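Long-range contact in 6-pyruvoyl tetrahydropterin synthase (Plasmodium falciparum, PDB 1Y13), which belongs to the 6-pyruvoyl tetrahydropterin synthase family, assembles from six chains and binds zinc and biopterin: residues Ile160-Ile165 with Ile176-Ile181. Residues are numbered along the deposited sequence; the frame is centred on the assembly and turned at random.
Sequences IHYIEI and IVHKYI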
loop_
_atom_site.group_PDB
_atom_site.type_symbol
_atom_site.label_atom_id
_atom_site.label_comp_id
_atom_site.label_asym_id
_atom_site.label_seq_id
_atom_site.Cartn_x
_atom_site.Cartn_y
_atom_site.Cartn_z
ATOM N N ILE A 160 -3.846 12.001 -28.208
ATOM C CA ILE A 160 -2.943 11.800 -27.076
ATOM C C ILE A 160 -1.627 12.538 -27.379
ATOM O O ILE A 160 -1.042 12.354 -28.457
ATOM C CB ILE A 160 -2.732 10.295 -26.823
ATOM C CG1 ILE A 160 -4.031 9.706 -26.238
ATOM C CG2 ILE A 160 -1.525 10.040 -25.883
ATOM C CD1 ILE A 160 -4.245 8.235 -26.530
ATOM N N HIS A 161 -1.194 13.396 -26.458
ATOM C CA HIS A 161 -0.066 14.298 -26.739
ATOM C C HIS A 161 1.094 14.132 -25.765
ATOM O O HIS A 161 2.136 14.769 -25.918
ATOM C CB HIS A 161 -0.526 15.775 -26.829
ATOM C CG HIS A 161 -1.382 16.218 -25.677
ATOM N ND1 HIS A 161 -2.729 15.929 -25.595
ATOM C CD2 HIS A 161 -1.078 16.911 -24.553
ATOM C CE1 HIS A 161 -3.218 16.427 -24.471
ATOM N NE2 HIS A 161 -2.238 17.029 -23.821
ATOM N N TYR A 162 0.933 13.246 -24.789
ATOM C CA TYR A 162 1.928 13.104 -23.741
ATOM C C TYR A 162 1.857 11.713 -23.144
ATOM O O TYR A 162 0.779 11.189 -22.896
ATOM C CB TYR A 162 1.714 14.170 -22.666
ATOM C CG TYR A 162 2.617 14.055 -21.456
ATOM C CD1 TYR A 162 3.882 14.636 -21.450
ATOM C CD2 TYR A 162 2.194 13.389 -20.319
ATOM C CE1 TYR A 162 4.699 14.548 -20.343
ATOM C CE2 TYR A 162 2.999 13.299 -19.202
ATOM C CZ TYR A 162 4.249 13.877 -19.224
ATOM O OH TYR A 162 5.050 13.789 -18.115
ATOM N N ILE A 163 3.025 11.118 -22.944
ATOM C CA ILE A 163 3.145 9.777 -22.388
ATOM C C ILE A 163 4.247 9.781 -21.327
ATOM O O ILE A 163 5.317 10.374 -21.510
ATOM C CB ILE A 163 3.456 8.757 -23.491
ATOM C CG1 ILE A 163 2.297 8.691 -24.477
ATOM C CG2 ILE A 163 3.644 7.357 -22.926
ATOM C CD1 ILE A 163 2.632 8.014 -25.764
ATOM N N GLU A 164 3.988 9.098 -20.223
ATOM C CA GLU A 164 4.908 9.077 -19.106
ATOM C C GLU A 164 4.947 7.676 -18.523
ATOM O O GLU A 164 3.904 7.050 -18.312
ATOM C CB GLU A 164 4.426 10.064 -18.059
ATOM C CG GLU A 164 5.369 10.305 -16.912
ATOM C CD GLU A 164 4.695 11.116 -15.824
ATOM O OE1 GLU A 164 4.598 12.365 -15.954
ATOM O OE2 GLU A 164 4.250 10.499 -14.842
ATOM N N ILE A 165 6.148 7.163 -18.281
ATOM C CA ILE A 165 6.266 5.934 -17.520
ATOM C C ILE A 165 7.111 6.137 -16.266
ATOM O O ILE A 165 8.077 6.916 -16.251
ATOM C CB ILE A 165 6.841 4.716 -18.332
ATOM C CG1 ILE A 165 8.296 4.911 -18.649
ATOM C CG2 ILE A 165 6.101 4.431 -19.630
ATOM C CD1 ILE A 165 9.040 3.668 -18.436
ATOM N N ILE A 176 11.151 8.479 -13.578
ATOM C CA ILE A 176 10.018 8.890 -14.376
ATOM C C ILE A 176 10.543 9.561 -15.631
ATOM O O ILE A 176 11.287 10.526 -15.558
ATOM C CB ILE A 176 9.115 9.859 -13.599
ATOM C CG1 ILE A 176 8.706 9.246 -12.252
ATOM C CG2 ILE A 176 7.871 10.211 -14.402
ATOM C CD1 ILE A 176 9.423 9.873 -11.055
ATOM N N VAL A 177 10.206 8.999 -16.782
ATOM C CA VAL A 177 10.625 9.543 -18.068
ATOM C C VAL A 177 9.360 9.822 -18.869
ATOM O O VAL A 177 8.323 9.215 -18.620
ATOM C CB VAL A 177 11.588 8.570 -18.852
ATOM C CG1 VAL A 177 12.929 8.432 -18.145
ATOM C CG2 VAL A 177 10.973 7.173 -19.010
ATOM N N HIS A 178 9.444 10.739 -19.821
ATOM C CA HIS A 178 8.272 11.124 -20.579
ATOM C C HIS A 178 8.597 11.475 -22.025
ATOM O O HIS A 178 9.768 11.638 -22.397
ATOM C CB HIS A 178 7.618 12.324 -19.914
ATOM C CG HIS A 178 8.433 13.572 -20.028
ATOM N ND1 HIS A 178 9.377 13.930 -19.091
ATOM C CD2 HIS A 178 8.462 14.539 -20.980
ATOM C CE1 HIS A 178 9.949 15.064 -19.457
ATOM N NE2 HIS A 178 9.413 15.453 -20.601
ATOM N N LYS A 179 7.542 11.622 -22.825
ATOM C CA LYS A 179 7.674 12.112 -24.180
ATOM C C LYS A 179 6.419 12.853 -24.574
ATOM O O LYS A 179 5.304 12.380 -24.323
ATOM C CB LYS A 179 7.928 10.969 -25.154
ATOM C CG LYS A 179 8.656 11.417 -26.428
ATOM C CD LYS A 179 9.245 10.217 -27.154
ATOM C CE LYS A 179 10.353 9.493 -26.335
ATOM N NZ LYS A 179 11.733 9.741 -26.862
ATOM N N TYR A 180 6.617 14.033 -25.161
ATOM C CA TYR A 180 5.546 14.800 -25.765
ATOM C C TYR A 180 5.415 14.295 -27.181
ATOM O O TYR A 180 6.408 14.212 -27.894
ATOM C CB TYR A 180 5.866 16.314 -25.751
ATOM C CG TYR A 180 5.599 16.909 -24.395
ATOM C CD1 TYR A 180 4.317 17.353 -24.052
ATOM C CD2 TYR A 180 6.604 16.978 -23.429
ATOM C CE1 TYR A 180 4.043 17.867 -22.782
ATOM C CE2 TYR A 180 6.344 17.493 -22.155
ATOM C CZ TYR A 180 5.063 17.936 -21.844
ATOM O OH TYR A 180 4.791 18.445 -20.595
ATOM N N ILE A 181 4.201 13.920 -27.571
ATOM C CA ILE A 181 3.936 13.505 -28.954
ATOM C C ILE A 181 2.668 14.184 -29.464
ATOM O O ILE A 181 2.732 15.010 -30.355
ATOM C CB ILE A 181 3.781 11.965 -29.104
ATOM C CG1 ILE A 181 2.519 11.481 -28.384
ATOM C CG2 ILE A 181 5.029 11.240 -28.625
ATOM C CD1 ILE A 181 2.140 10.074 -28.730
#
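Ile163 and Ile165 pair with Lys179 and Val177 as antiparallel hydrogen-bonded pairs, the axes of the short strands 162-165 and 176-180 approaching to 4.8 Å with their directions 166° apart; four backbone bonds join them, and a fifth, from Ile181 N to His161 O (2.8 Å), enters well above the carbonyl plane. Tyr162, Glu164, His178 and Tyr180 share one face. The Tyr162 ring, its CG turned opposite the main-chain N (chi1 175°), leans toward strand 176-180, where it meets both His178 and Tyr180. Its CD1 sits over one face of the Tyr180 ring, 3.5 Å from Tyr180 CE1, the two planes obliquely inclined. At the far end Tyr162 OH meets His178 CB at 3.5 Å; the imidazole is turned 28° from the phenol but slid aside, so the rings barely overlap. The same hydroxyl donates in its ring plane to the anti lone pair of Glu164 OE1 (2.6 Å), a bond that would restrain the phenol. Glu164 CG also packs on Ile176 CG2 (3.5 Å). On the opposite face Ile165 CG1 lies beside Val177 CG2, and Ile163 CD1 reaches CD1 of the C-terminal Ile181 (3.6 Å). The face carrying Ile163 and Ile165 lies against helices 135-150 and 152-157. Strand 49-62 flanks strand 162-168, where Arg60 makes a cation-pi contact with Tyr162; beyond strand 173-180, Ile176 pairs with a strand of a second subunit, carrying the sheet across the interface.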